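Local coordinates for XAC2610 protein (Xanthomonas axonopodis pv. citri, PDB 4QTQ) that binds calcium and is probably an immunity protein that inhibits a peptidoglycan hydrolase linked to bacterial killing by a type IV secretion system, at residues Thr173-Asn178 / Val182-Leu187. Residues are numbered along the deposited sequence; the frame is centred on the assembly and turned at random.
Sequences TYELKN and VLIERL
A classic beta bulge shifts the register of the antiparallel hairpin of strands 168-176 and 181-190 where Thr173 faces both Ile184 and Glu185. Its evidence is the carbonyl of Thr173, whose O accepts a nearly straight bond from Ile184 N (2.9 Å, N-H...O 170°) and a weak, bent one from Glu185 N (3.3 Å). Thr173 N in turn donates to Glu185 O at 2.9 Å. Beyond the bulge the register has slipped by one residue: Glu175 and Val182 form a hydrogen-bonded pair through both backbone bonds, and Tyr174 and Leu183 a non-hydrogen-bonded one.

In this last pair Leu183 CD1 lies over one face of the phenol ring, 3.9 Å from the centroid of Tyr174 and 15° off the ring normal, a CH-pi contact; Leu183 CB meets the ring at Tyr174 CE2. The hairpin supplies the two central strands of a six-stranded antiparallel sheet, and helix 138-143 also touches Tyr174, through Ile143. On the face carrying Thr173, Glu175 and Glu185, the extra residue Ile184 holds CG1 between its backbone N and carbonyl carbon (chi1 60°), which lays CG1 against Thr173 O and carries CD1 to 3.9 Å from Thr173 CG2, while CG2, anti to the carbonyl carbon, turns to Glu175 CB. Thr173 OG1 and Glu185 OE1, 4.0 Å apart on side chains running alongside each other, are bridged by a water that accepts from the hydroxyl and donates to the carboxylate at 2.6 Å from OE1.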
loop_
_atom_site.group_PDB
_atom_site.type_symbol
_atom_site.label_atom_id
_atom_site.label_comp_id
_atom_site.label_asym_id
_atom_site.label_seq_id
_atom_site.Cartn_x
_atom_site.Cartn_y
_atom_site.Cartn_z
ATOM N N THR A 173 -5.215 1.067 14.125
ATOM C CA THR A 173 -4.435 2.290 14.054
ATOM C C THR A 173 -2.996 1.944 14.438
ATOM O O THR A 173 -2.746 1.301 15.474
ATOM C CB THR A 173 -5.009 3.404 14.959
ATOM O OG1 THR A 173 -6.319 3.777 14.494
ATOM C CG2 THR A 173 -4.106 4.638 14.955
ATOM N N TYR A 174 -2.071 2.343 13.566
ATOM C CA TYR A 174 -0.647 2.125 13.750
ATOM C C TYR A 174 0.001 3.482 13.892
ATOM O O TYR A 174 -0.391 4.438 13.211
ATOM C CB TYR A 174 -0.027 1.427 12.533
ATOM C CG TYR A 174 -0.497 0.013 12.332
ATOM C CD1 TYR A 174 -1.730 -0.257 11.736
ATOM C CD2 TYR A 174 0.291 -1.057 12.744
ATOM C CE1 TYR A 174 -2.167 -1.565 11.557
ATOM C CE2 TYR A 174 -0.125 -2.361 12.564
ATOM C CZ TYR A 174 -1.352 -2.612 11.981
ATOM O OH TYR A 174 -1.755 -3.908 11.829
ATOM N N GLU A 175 0.995 3.567 14.773
ATOM C CA GLU A 175 1.857 4.748 14.832
ATOM C C GLU A 175 3.134 4.369 14.117
ATOM O O GLU A 175 3.681 3.281 14.349
ATOM C CB GLU A 175 2.143 5.155 16.272
ATOM C CG GLU A 175 3.011 6.397 16.401
ATOM C CD GLU A 175 3.151 6.880 17.831
ATOM O OE1 GLU A 175 2.714 6.177 18.756
ATOM O OE2 GLU A 175 3.717 7.971 18.039
ATOM N N LEU A 176 3.599 5.251 13.240
ATOM C CA LEU A 176 4.830 5.015 12.516
ATOM C C LEU A 176 5.901 5.924 13.080
ATOM O O LEU A 176 5.765 7.145 13.020
ATOM C CB LEU A 176 4.658 5.292 11.027
ATOM C CG LEU A 176 5.908 4.957 10.190
ATOM C CD1 LEU A 176 6.016 3.462 9.904
ATOM C CD2 LEU A 176 5.887 5.735 8.895
ATOM N N LYS A 177 6.947 5.318 13.640
ATOM C CA LYS A 177 8.118 6.055 14.120
ATOM C C LYS A 177 9.366 5.387 13.576
ATOM O O LYS A 177 9.626 4.218 13.876
ATOM C CB LYS A 177 8.171 6.082 15.652
ATOM C CG LYS A 177 6.914 6.643 16.298
ATOM C CD LYS A 177 7.046 6.775 17.807
ATOM C CE LYS A 177 7.849 8.004 18.203
ATOM N NZ LYS A 177 7.264 8.621 19.424
ATOM N N ASN A 178 10.117 6.136 12.767
ATOM C CA ASN A 178 11.407 5.698 12.234
ATOM C C ASN A 178 11.339 4.357 11.505
ATOM O O ASN A 178 11.820 3.335 12.009
ATOM C CB ASN A 178 12.458 5.650 13.347
ATOM C CG ASN A 178 12.771 7.019 13.901
ATOM O OD1 ASN A 178 13.166 7.925 13.163
ATOM N ND2 ASN A 178 12.589 7.183 15.204
ATOM N N VAL A 182 3.863 0.404 14.341
ATOM C CA VAL A 182 3.446 -0.353 15.528
ATOM C C VAL A 182 1.959 -0.162 15.810
ATOM O O VAL A 182 1.478 0.968 15.885
ATOM C CB VAL A 182 4.255 0.064 16.776
ATOM C CG1 VAL A 182 3.616 -0.481 18.052
ATOM C CG2 VAL A 182 5.688 -0.419 16.641
ATOM N N LEU A 183 1.241 -1.268 15.994
ATOM C CA LEU A 183 -0.181 -1.205 16.303
ATOM C C LEU A 183 -0.377 -0.580 17.674
ATOM O O LEU A 183 0.211 -1.043 18.654
ATOM C CB LEU A 183 -0.814 -2.601 16.281
ATOM C CG LEU A 183 -2.337 -2.643 16.532
ATOM C CD1 LEU A 183 -3.079 -2.102 15.322
ATOM C CD2 LEU A 183 -2.791 -4.054 16.848
ATOM N N ILE A 184 -1.213 0.453 17.747
ATOM C CA ILE A 184 -1.509 1.108 19.026
ATOM C C ILE A 184 -2.975 0.998 19.450
ATOM O O ILE A 184 -3.307 1.305 20.585
ATOM C CB ILE A 184 -1.108 2.595 19.024
ATOM C CG1 ILE A 184 -1.851 3.370 17.929
ATOM C CG2 ILE A 184 0.402 2.743 18.867
ATOM C CD1 ILE A 184 -1.875 4.859 18.193
ATOM N N GLU A 185 -3.843 0.567 18.542
ATOM C CA GLU A 185 -5.265 0.487 18.820
ATOM C C GLU A 185 -5.946 -0.442 17.834
ATOM O O GLU A 185 -5.746 -0.337 16.621
ATOM C CB GLU A 185 -5.912 1.869 18.731
ATOM C CG GLU A 185 -7.354 1.897 19.207
ATOM C CD GLU A 185 -8.040 3.194 18.866
ATOM O OE1 GLU A 185 -8.634 3.278 17.776
ATOM O OE2 GLU A 185 -7.983 4.127 19.686
ATOM N N ARG A 186 -6.751 -1.351 18.372
ATOM C CA ARG A 186 -7.595 -2.216 17.564
ATOM C C ARG A 186 -9.025 -2.123 18.104
ATOM O O ARG A 186 -9.273 -2.456 19.272
ATOM C CB ARG A 186 -7.098 -3.663 17.609
ATOM C CG ARG A 186 -7.912 -4.589 16.717
ATOM C CD ARG A 186 -7.652 -6.067 16.927
ATOM N NE ARG A 186 -6.251 -6.466 16.846
ATOM C CZ ARG A 186 -5.531 -6.554 15.727
ATOM N NH1 ARG A 186 -6.040 -6.219 14.548
ATOM N NH2 ARG A 186 -4.269 -6.953 15.797
ATOM N N LEU A 187 -9.942 -1.658 17.249
ATOM C CA LEU A 187 -11.358 -1.545 17.573
ATOM C C LEU A 187 -12.111 -2.648 16.833
ATOM O O LEU A 187 -12.118 -2.667 15.610
ATOM C CB LEU A 187 -11.930 -0.182 17.145
ATOM C CG LEU A 187 -11.303 1.120 17.651
ATOM C CD1 LEU A 187 -12.206 2.304 17.305
ATOM C CD2 LEU A 187 -11.033 1.091 19.151
HETATM O O HOH W 1 -8.211 1.952 15.627
#